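PDB 2WAA: xylan esterase, putative, AXE2C from Cellvibrio japonicus, which removes acetyl groups from the plant cell wall polysaccharides xylan and glucomannan, acting as a family 2 carbohydrate esterase. Local coordinates for residues Val47-Arg51 with Phe89-Asn93; Ser8-Ala14 with Gln116-Thr122; Val67-Asn71 with Gly95-Val99. All blocks are in the same frame, centred on the assembly; numbering follows the deposited sequence.

Interaction 1 of 3, residues Val47-Arg51 with Phe89-Asn93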
loop_
_atom_site.group_PDB
_atom_site.type_symbol
_atom_site.label_atom_id
_atom_site.label_comp_id
_atom_site.label_asym_id
_atom_site.label_seq_id
_atom_site.Cartn_x
_atom_site.Cartn_y
_atom_site.Cartn_z
ATOM N N VAL A 47 -5.614 -23.940 -1.883
ATOM C CA VAL A 47 -6.770 -24.799 -2.191
ATOM C C VAL A 47 -6.341 -26.158 -2.703
ATOM O O VAL A 47 -5.220 -26.310 -3.171
ATOM C CB VAL A 47 -7.672 -24.177 -3.304
ATOM C CG1 VAL A 47 -8.338 -22.882 -2.789
ATOM C CG2 VAL A 47 -6.887 -23.918 -4.630
ATOM N N ALA A 48 -7.243 -27.127 -2.656
ATOM C CA ALA A 48 -6.989 -28.445 -3.304
ATOM C C ALA A 48 -8.043 -28.545 -4.398
ATOM O O ALA A 48 -9.227 -28.640 -4.100
ATOM C CB ALA A 48 -7.122 -29.589 -2.278
ATOM N N GLY A 49 -7.629 -28.458 -5.658
ATOM C CA GLY A 49 -8.556 -28.501 -6.772
ATOM C C GLY A 49 -7.931 -28.196 -8.117
ATOM O O GLY A 49 -6.711 -27.997 -8.229
ATOM N N SER A 50 -8.773 -28.140 -9.147
ATOM C CA SER A 50 -8.334 -28.006 -10.530
ATOM C C SER A 50 -8.648 -26.633 -11.148
ATOM O O SER A 50 -8.089 -26.306 -12.181
ATOM C CB SER A 50 -8.990 -29.113 -11.389
ATOM O OG SER A 50 -10.436 -28.947 -11.422
ATOM N N ARG A 51 -9.568 -25.865 -10.558
ATOM C CA ARG A 51 -9.912 -24.565 -11.122
ATOM C C ARG A 51 -10.390 -23.653 -10.001
ATOM O O ARG A 51 -11.066 -24.102 -9.037
ATOM C CB ARG A 51 -11.016 -24.681 -12.214
ATOM C CG ARG A 51 -11.265 -23.386 -12.980
ATOM C CD ARG A 51 -12.260 -23.568 -14.169
ATOM N NE ARG A 51 -12.240 -22.381 -15.011
ATOM C CZ ARG A 51 -13.312 -21.648 -15.287
ATOM N NH1 ARG A 51 -14.502 -22.012 -14.833
ATOM N NH2 ARG A 51 -13.198 -20.545 -16.023
ATOM N N PHE A 89 -6.885 -19.805 -11.779
ATOM C CA PHE A 89 -6.085 -20.890 -12.367
ATOM C C PHE A 89 -7.002 -21.984 -12.886
ATOM O O PHE A 89 -8.171 -22.049 -12.519
ATOM C CB PHE A 89 -5.042 -21.450 -11.358
ATOM C CG PHE A 89 -5.614 -22.373 -10.303
ATOM C CD1 PHE A 89 -5.901 -23.713 -10.571
ATOM C CD2 PHE A 89 -5.786 -21.913 -9.007
ATOM C CE1 PHE A 89 -6.388 -24.584 -9.540
ATOM C CE2 PHE A 89 -6.263 -22.738 -7.994
ATOM C CZ PHE A 89 -6.563 -24.087 -8.257
ATOM N N HIS A 90 -6.464 -22.816 -13.757
ATOM C CA HIS A 90 -7.171 -23.952 -14.257
ATOM C C HIS A 90 -6.139 -24.968 -14.760
ATOM O O HIS A 90 -5.280 -24.608 -15.589
ATOM C CB HIS A 90 -8.026 -23.508 -15.450
ATOM C CG HIS A 90 -8.858 -24.617 -16.000
ATOM N ND1 HIS A 90 -9.395 -24.601 -17.271
ATOM C CD2 HIS A 90 -9.218 -25.801 -15.449
ATOM C CE1 HIS A 90 -10.081 -25.716 -17.468
ATOM N NE2 HIS A 90 -9.988 -26.461 -16.379
ATOM N N PHE A 91 -6.207 -26.186 -14.232
ATOM C CA PHE A 91 -5.380 -27.308 -14.693
ATOM C C PHE A 91 -6.324 -28.461 -15.007
ATOM O O PHE A 91 -7.436 -28.505 -14.528
ATOM C CB PHE A 91 -4.425 -27.729 -13.588
ATOM C CG PHE A 91 -3.506 -26.636 -13.184
ATOM C CD1 PHE A 91 -2.517 -26.205 -14.049
ATOM C CD2 PHE A 91 -3.681 -25.977 -11.964
ATOM C CE1 PHE A 91 -1.696 -25.139 -13.691
ATOM C CE2 PHE A 91 -2.857 -24.926 -11.590
ATOM C CZ PHE A 91 -1.848 -24.509 -12.457
ATOM N N PRO A 92 -5.886 -29.417 -15.830
ATOM C CA PRO A 92 -6.755 -30.587 -16.060
ATOM C C PRO A 92 -6.974 -31.446 -14.823
ATOM O O PRO A 92 -8.033 -32.076 -14.706
ATOM C CB PRO A 92 -5.988 -31.404 -17.100
ATOM C CG PRO A 92 -4.990 -30.482 -17.686
ATOM C CD PRO A 92 -4.642 -29.474 -16.609
ATOM N N ASN A 93 -6.020 -31.486 -13.905
ATOM C CA ASN A 93 -6.165 -32.292 -12.709
ATOM C C ASN A 93 -6.115 -31.449 -11.439
ATOM O O ASN A 93 -5.641 -30.331 -11.471
ATOM C CB ASN A 93 -5.067 -33.343 -12.635
ATOM C CG ASN A 93 -5.042 -34.227 -13.876
ATOM O OD1 ASN A 93 -5.981 -35.008 -14.101
ATOM N ND2 ASN A 93 -4.001 -34.073 -14.713
#
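The Phe89 ring fills the inside of the corner that the chain turns between Val47 and Arg51, and this is the tightly packed half of the contact. Val47 meets the ring at its edge, in the ring plane, with CG2 3.6 Å from Phe89 CE2. Gly49 O also lies at the edge, 3.7 Å from Phe89 CE1, while Arg51 C sits over one face, toward the rim. CG of Phe89 stands between its own backbone N and carbonyl carbon (chi1 77°), which swings the ring in under the corner. The backbones meet just beyond it: Phe91 N donates to Ser50 O at 2.8 Å, almost straight, and Arg51 pairs with His90 as an antiparallel non-hydrogen-bonded pair.

Toward solvent the contact loosens. Arg51 runs extended across the His90 ring, its CD over one face at 4.1 Å from the ring centroid, a CH-pi contact 15° off the normal. The guanidinium is turned steeply to the ring, and its NE makes a salt bridge with Glu87. A classic beta bulge, with Ser50 and Arg51 both set opposite Thr120, marks where the chain passes from one sheet of the N-terminal domain to the other. Chemically, then, an apolar ring and one backbone bond join the two segments inside, while outside the Arg51 charge is met by Glu87 and its aliphatic stem lies on His90.

Interaction 2 of 3, residues Ser8-Ala14 with Gln116-Thr122; sequences SSTHTIA and QLTLTGT
Strand 10-14 runs antiparallel to strand 116-119, the short axes 4.5 Å apart at 165°, with His11-Leu119 and Ile13-Leu117 as hydrogen-bonded pairs and Thr10-Thr120, Thr12-Thr118 and Ala14-Gln116 as non-hydrogen-bonded ones. Past the last pair, Gly121 N still reaches Ser9 O at 3.1 Å.

On the threonine face, Thr12 OG1 and Thr118 OG1 share a hydrogen bond of 2.7 Å. Both hydroxyls lie beside their own backbone N, anti to the carbonyl carbon (chi1 -60° and -66°), which brings them together across the strands and turns the Thr118 CG2 methyl to Thr10 CB at 3.8 Å. Thr10 CG2 in turn packs on Thr120 OG1 at 3.7 Å.

The other face carries His11, Ile13, Leu117 and Leu119. His11 NE2 is 2.8 Å from Ser9 OG, a hydrogen bond within segment 8-14 in which either group could be the donor, and makes a weak, bent bond to Gly121 O at 2.9 Å. Thr122 O sits above the ring, offset toward its rim. Gly121 has a backbone conformation that suits glycine. A water accepts from Ser9 N and donates to Gly121 O, bridging the two chains at this end.

Here strand 112-119 lies between strands 10-14 and 51-58, and it also pairs with strand 34-36. The face with His11, Ile13, Leu117 and Leu119 packs on Phe124 of strand 123-124, and Leu119 reaches Val47 of strand 42-48.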
loop_
_atom_site.group_PDB
_atom_site.type_symbol
_atom_site.label_atom_id
_atom_site.label_comp_id
_atom_site.label_asym_id
_atom_site.label_seq_id
_atom_site.Cartn_x
_atom_site.Cartn_y
_atom_site.Cartn_z
ATOM N N SER A 8 -17.498 -34.834 -9.424
ATOM C CA SER A 8 -17.023 -33.423 -9.457
ATOM C C SER A 8 -17.936 -32.496 -8.630
ATOM O O SER A 8 -19.152 -32.561 -8.784
ATOM C CB SER A 8 -16.972 -32.881 -10.890
ATOM O OG SER A 8 -16.276 -31.628 -10.892
ATOM N N SER A 9 -17.341 -31.630 -7.786
ATOM C CA SER A 9 -18.082 -30.682 -6.937
ATOM C C SER A 9 -17.404 -29.306 -6.988
ATOM O O SER A 9 -16.201 -29.202 -7.312
ATOM C CB SER A 9 -18.160 -31.176 -5.477
ATOM O OG SER A 9 -16.871 -31.307 -4.889
ATOM N N THR A 10 -18.176 -28.252 -6.721
ATOM C CA THR A 10 -17.591 -26.910 -6.540
ATOM C C THR A 10 -17.886 -26.399 -5.130
ATOM O O THR A 10 -18.840 -26.858 -4.447
ATOM C CB THR A 10 -18.066 -25.900 -7.566
ATOM O OG1 THR A 10 -19.418 -25.576 -7.282
ATOM C CG2 THR A 10 -17.874 -26.443 -9.047
ATOM N N HIS A 11 -17.080 -25.437 -4.703
ATOM C CA HIS A 11 -17.134 -24.949 -3.365
ATOM C C HIS A 11 -16.962 -23.448 -3.469
ATOM O O HIS A 11 -15.916 -22.989 -3.922
ATOM C CB HIS A 11 -15.972 -25.601 -2.597
ATOM C CG HIS A 11 -15.983 -27.085 -2.745
ATOM N ND1 HIS A 11 -16.707 -27.906 -1.907
ATOM C CD2 HIS A 11 -15.441 -27.884 -3.693
ATOM C CE1 HIS A 11 -16.567 -29.159 -2.302
ATOM N NE2 HIS A 11 -15.810 -29.173 -3.392
ATOM N N THR A 12 -17.998 -22.696 -3.077
ATOM C CA THR A 12 -17.956 -21.232 -3.237
ATOM C C THR A 12 -17.990 -20.586 -1.865
ATOM O O THR A 12 -18.801 -20.980 -1.001
ATOM C CB THR A 12 -19.111 -20.748 -4.152
ATOM O OG1 THR A 12 -18.991 -21.346 -5.445
ATOM C CG2 THR A 12 -19.101 -19.248 -4.351
ATOM N N ILE A 13 -17.064 -19.648 -1.614
ATOM C CA ILE A 13 -17.057 -18.902 -0.361
ATOM C C ILE A 13 -17.052 -17.409 -0.656
ATOM O O ILE A 13 -16.650 -16.960 -1.761
ATOM C CB ILE A 13 -15.813 -19.236 0.504
ATOM C CG1 ILE A 13 -14.532 -18.859 -0.265
ATOM C CG2 ILE A 13 -15.833 -20.716 0.892
ATOM C CD1 ILE A 13 -13.237 -19.147 0.563
ATOM N N ALA A 14 -17.559 -16.645 0.315
ATOM C CA ALA A 14 -17.497 -15.175 0.213
ATOM C C ALA A 14 -16.057 -14.671 0.374
ATOM O O ALA A 14 -15.197 -15.344 0.959
ATOM C CB ALA A 14 -18.401 -14.521 1.284
ATOM N N GLN A 116 -16.775 -13.211 -4.331
ATOM C CA GLN A 116 -16.781 -14.637 -3.903
ATOM C C GLN A 116 -15.832 -15.407 -4.803
ATOM O O GLN A 116 -15.440 -14.898 -5.857
ATOM C CB GLN A 116 -18.228 -15.226 -3.898
ATOM C CG GLN A 116 -18.988 -14.930 -5.114
ATOM C CD GLN A 116 -20.514 -15.358 -5.087
ATOM O OE1 GLN A 116 -21.140 -15.332 -6.134
ATOM N NE2 GLN A 116 -21.075 -15.701 -3.932
ATOM N N LEU A 117 -15.394 -16.581 -4.349
ATOM C CA LEU A 117 -14.482 -17.451 -5.107
ATOM C C LEU A 117 -15.164 -18.798 -5.255
ATOM O O LEU A 117 -15.772 -19.285 -4.272
ATOM C CB LEU A 117 -13.199 -17.693 -4.298
ATOM C CG LEU A 117 -12.228 -16.575 -3.940
ATOM C CD1 LEU A 117 -11.014 -17.139 -3.152
ATOM C CD2 LEU A 117 -11.773 -15.861 -5.236
ATOM N N THR A 118 -15.020 -19.413 -6.430
ATOM C CA THR A 118 -15.555 -20.754 -6.663
ATOM C C THR A 118 -14.383 -21.705 -7.011
ATOM O O THR A 118 -13.680 -21.495 -7.999
ATOM C CB THR A 118 -16.562 -20.781 -7.798
ATOM O OG1 THR A 118 -17.728 -20.019 -7.438
ATOM C CG2 THR A 118 -16.980 -22.278 -8.098
ATOM N N LEU A 119 -14.210 -22.741 -6.187
ATOM C CA LEU A 119 -13.180 -23.756 -6.380
ATOM C C LEU A 119 -13.851 -24.977 -6.970
ATOM O O LEU A 119 -14.868 -25.463 -6.417
ATOM C CB LEU A 119 -12.618 -24.172 -5.011
ATOM C CG LEU A 119 -11.613 -25.363 -5.038
ATOM C CD1 LEU A 119 -10.336 -24.960 -5.767
ATOM C CD2 LEU A 119 -11.252 -25.860 -3.573
ATOM N N THR A 120 -13.267 -25.499 -8.039
ATOM C CA THR A 120 -13.689 -26.787 -8.572
ATOM C C THR A 120 -12.667 -27.752 -7.995
ATOM O O THR A 120 -11.447 -27.610 -8.249
ATOM C CB THR A 120 -13.667 -26.795 -10.092
ATOM O OG1 THR A 120 -14.603 -25.840 -10.580
ATOM C CG2 THR A 120 -14.075 -28.195 -10.636
ATOM N N GLY A 121 -13.104 -28.713 -7.188
ATOM C CA GLY A 121 -12.098 -29.530 -6.483
ATOM C C GLY A 121 -12.630 -30.034 -5.197
ATOM O O GLY A 121 -13.796 -30.362 -5.106
ATOM N N THR A 122 -11.779 -30.104 -4.189
ATOM C CA THR A 122 -12.216 -30.715 -2.951
ATOM C C THR A 122 -12.476 -29.706 -1.844
ATOM O O THR A 122 -13.570 -29.689 -1.254
ATOM C CB THR A 122 -11.250 -31.833 -2.514
ATOM O OG1 THR A 122 -9.927 -31.336 -2.485
ATOM C CG2 THR A 122 -11.321 -33.005 -3.496
HETATM O O HOH W 1 -14.589 -32.214 -7.200
#

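Interaction 3 of 3, residues Val67-Asn71 with Gly95-Val99; sequences VIIDN and GEHRV
An antiparallel strand pair in the beta-sandwich N-terminal domain ends here in a carboxylate that holds the neighbouring strand: Asp70, just past strand 63-69, grips His97 and Arg98 of strand 94-103. Its two oxygens divide the work. OD2 accepts a hydrogen bond from His97 ND1 at 2.6 Å through its syn lone pair, and lies within 3° of the imidazole plane, which helps to set the rotation of the ring. OD1 accepts from Arg98 N at 2.8 Å, on the syn side but 31° out of the carboxylate plane. Asp70 closes the cycle through its own backbone, N donating to Arg98 O at 2.8 Å. Its CG lies beside the backbone N (chi1 -60°), which carries the carboxylate over to the partner strand. The carboxylate's negative charge would probably favour a protonated His97.

The ring of His97 is further placed by a stack on Phe91 and by Phe89, whose plane is tilted to it. In one of its two conformers, the extended Arg98 chain brings its guanidinium to a water, which also donates to Asp70 O. Farther along, Ile69 and Val99 form a non-hydrogen-bonded pair, and both touch Phe89 of strand 84-91. Their side chains lie side by side, pointing the same way, with CD1 of Ile69 3.9 Å from CG1 of Val99.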
loop_
_atom_site.group_PDB
_atom_site.type_symbol
_atom_site.label_atom_id
_atom_site.label_comp_id
_atom_site.label_asym_id
_atom_site.label_seq_id
_atom_site.Cartn_x
_atom_site.Cartn_y
_atom_site.Cartn_z
ATOM N N VAL A 67 -2.251 -11.418 -10.286
ATOM C CA VAL A 67 -2.707 -12.717 -9.806
ATOM C C VAL A 67 -1.452 -13.596 -9.873
ATOM O O VAL A 67 -0.780 -13.631 -10.884
ATOM C CB VAL A 67 -3.793 -13.332 -10.717
ATOM C CG1 VAL A 67 -4.162 -14.777 -10.181
ATOM C CG2 VAL A 67 -5.062 -12.448 -10.709
ATOM N N ILE A 68 -1.110 -14.215 -8.762
ATOM C CA ILE A 68 0.093 -15.057 -8.702
ATOM C C ILE A 68 -0.306 -16.456 -8.229
ATOM O O ILE A 68 -0.905 -16.623 -7.162
ATOM C CB ILE A 68 1.158 -14.488 -7.781
ATOM C CG1 ILE A 68 1.484 -13.027 -8.181
ATOM C CG2 ILE A 68 2.414 -15.375 -7.813
ATOM C CD1 ILE A 68 2.077 -12.231 -7.083
ATOM N N ILE A 69 -0.034 -17.441 -9.077
ATOM C CA ILE A 69 -0.397 -18.839 -8.818
ATOM C C ILE A 69 0.889 -19.587 -8.500
ATOM O O ILE A 69 1.817 -19.550 -9.307
ATOM C CB ILE A 69 -1.005 -19.462 -10.050
ATOM C CG1 ILE A 69 -2.188 -18.626 -10.555
ATOM C CG2 ILE A 69 -1.401 -20.940 -9.720
ATOM C CD1 ILE A 69 -3.274 -18.431 -9.488
ATOM N N ASP A 70 0.971 -20.180 -7.306
ATOM C CA ASP A 70 2.178 -20.865 -6.872
ATOM C C ASP A 70 3.377 -19.941 -7.054
ATOM O O ASP A 70 3.347 -18.773 -6.614
ATOM C CB ASP A 70 2.311 -22.202 -7.608
ATOM C CG ASP A 70 1.098 -23.131 -7.318
ATOM O OD1 ASP A 70 0.661 -23.150 -6.158
ATOM O OD2 ASP A 70 0.613 -23.823 -8.228
ATOM N N ASN A 71 4.436 -20.416 -7.681
ATOM C CA ASN A 71 5.613 -19.583 -7.946
ATOM C C ASN A 71 5.691 -19.017 -9.365
ATOM O O ASN A 71 6.783 -18.583 -9.801
ATOM C CB ASN A 71 6.881 -20.412 -7.674
ATOM C CG ASN A 71 6.923 -21.695 -8.472
ATOM O OD1 ASN A 71 5.880 -22.319 -8.774
ATOM N ND2 ASN A 71 8.138 -22.126 -8.818
ATOM N N GLY A 95 -4.786 -30.388 -7.699
ATOM C CA GLY A 95 -3.558 -30.407 -6.891
ATOM C C GLY A 95 -3.649 -29.283 -5.870
ATOM O O GLY A 95 -4.635 -28.539 -5.846
ATOM N N GLU A 96 -2.656 -29.173 -4.997
ATOM C CA GLU A 96 -2.686 -28.121 -4.002
ATOM C C GLU A 96 -2.047 -26.880 -4.669
ATOM O O GLU A 96 -0.970 -26.994 -5.274
ATOM C CB GLU A 96 -1.907 -28.551 -2.771
ATOM C CG GLU A 96 -1.870 -27.485 -1.760
ATOM C CD GLU A 96 -1.249 -27.961 -0.479
ATOM O OE1 GLU A 96 -1.480 -29.139 -0.121
ATOM O OE2 GLU A 96 -0.559 -27.143 0.159
ATOM N N HIS A 97 -2.701 -25.709 -4.566
ATOM C CA HIS A 97 -2.196 -24.494 -5.254
ATOM C C HIS A 97 -2.358 -23.299 -4.332
ATOM O O HIS A 97 -3.361 -23.182 -3.611
ATOM C CB HIS A 97 -2.959 -24.234 -6.573
ATOM C CG HIS A 97 -2.696 -25.294 -7.602
ATOM N ND1 HIS A 97 -1.474 -25.413 -8.245
ATOM C CD2 HIS A 97 -3.444 -26.351 -8.001
ATOM C CE1 HIS A 97 -1.504 -26.486 -9.025
ATOM N NE2 HIS A 97 -2.689 -27.067 -8.899
ATOM N N ARG A 98 -1.368 -22.418 -4.381
ATOM C CA ARG A 98 -1.396 -21.191 -3.594
ATOM C C ARG A 98 -1.806 -20.086 -4.558
ATOM O O ARG A 98 -1.303 -20.025 -5.682
ATOM C CB ARG A 98 -0.006 -20.890 -3.009
ATOM C CG ARG A 98 0.109 -19.473 -2.411
ATOM C CD ARG A 98 1.417 -19.223 -1.626
ATOM N NE ARG A 98 1.322 -17.991 -0.829
ATOM C CZ ARG A 98 1.233 -16.768 -1.344
ATOM N NH1 ARG A 98 1.214 -16.604 -2.655
ATOM N NH2 ARG A 98 1.147 -15.708 -0.557
ATOM N N VAL A 99 -2.708 -19.198 -4.118
ATOM C CA VAL A 99 -3.231 -18.154 -5.016
ATOM C C VAL A 99 -3.197 -16.819 -4.296
ATOM O O VAL A 99 -3.651 -16.730 -3.154
ATOM C CB VAL A 99 -4.688 -18.461 -5.361
ATOM C CG1 VAL A 99 -5.265 -17.387 -6.256
ATOM C CG2 VAL A 99 -4.764 -19.825 -6.066
HETATM O O HOH W 2 1.042 -17.593 -5.105
#

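In the fold
All three contacts lie in the N-terminal domain, on the same side of the chain's centre and away from the probable catalytic triad of Ser141, His316 and Asp314. Interaction 1 is the middle one, its centre about 11 Å from that of interaction 2 and about 10 Å from that of interaction 3. It meets interaction 2 where Arg51 O lies 2.8 Å from Thr120 N, and interaction 3 where Val47 N lies 2.9 Å from His97 O, both probable hydrogen bonds. Interactions 2 and 3 do not touch, their nearest atoms being about 7 Å apart. The corner at 49-50 thus bridges the two antiparallel sheets. Glycerol and acetate, probably from the crystallisation liquor, lie near interactions 1 and 3.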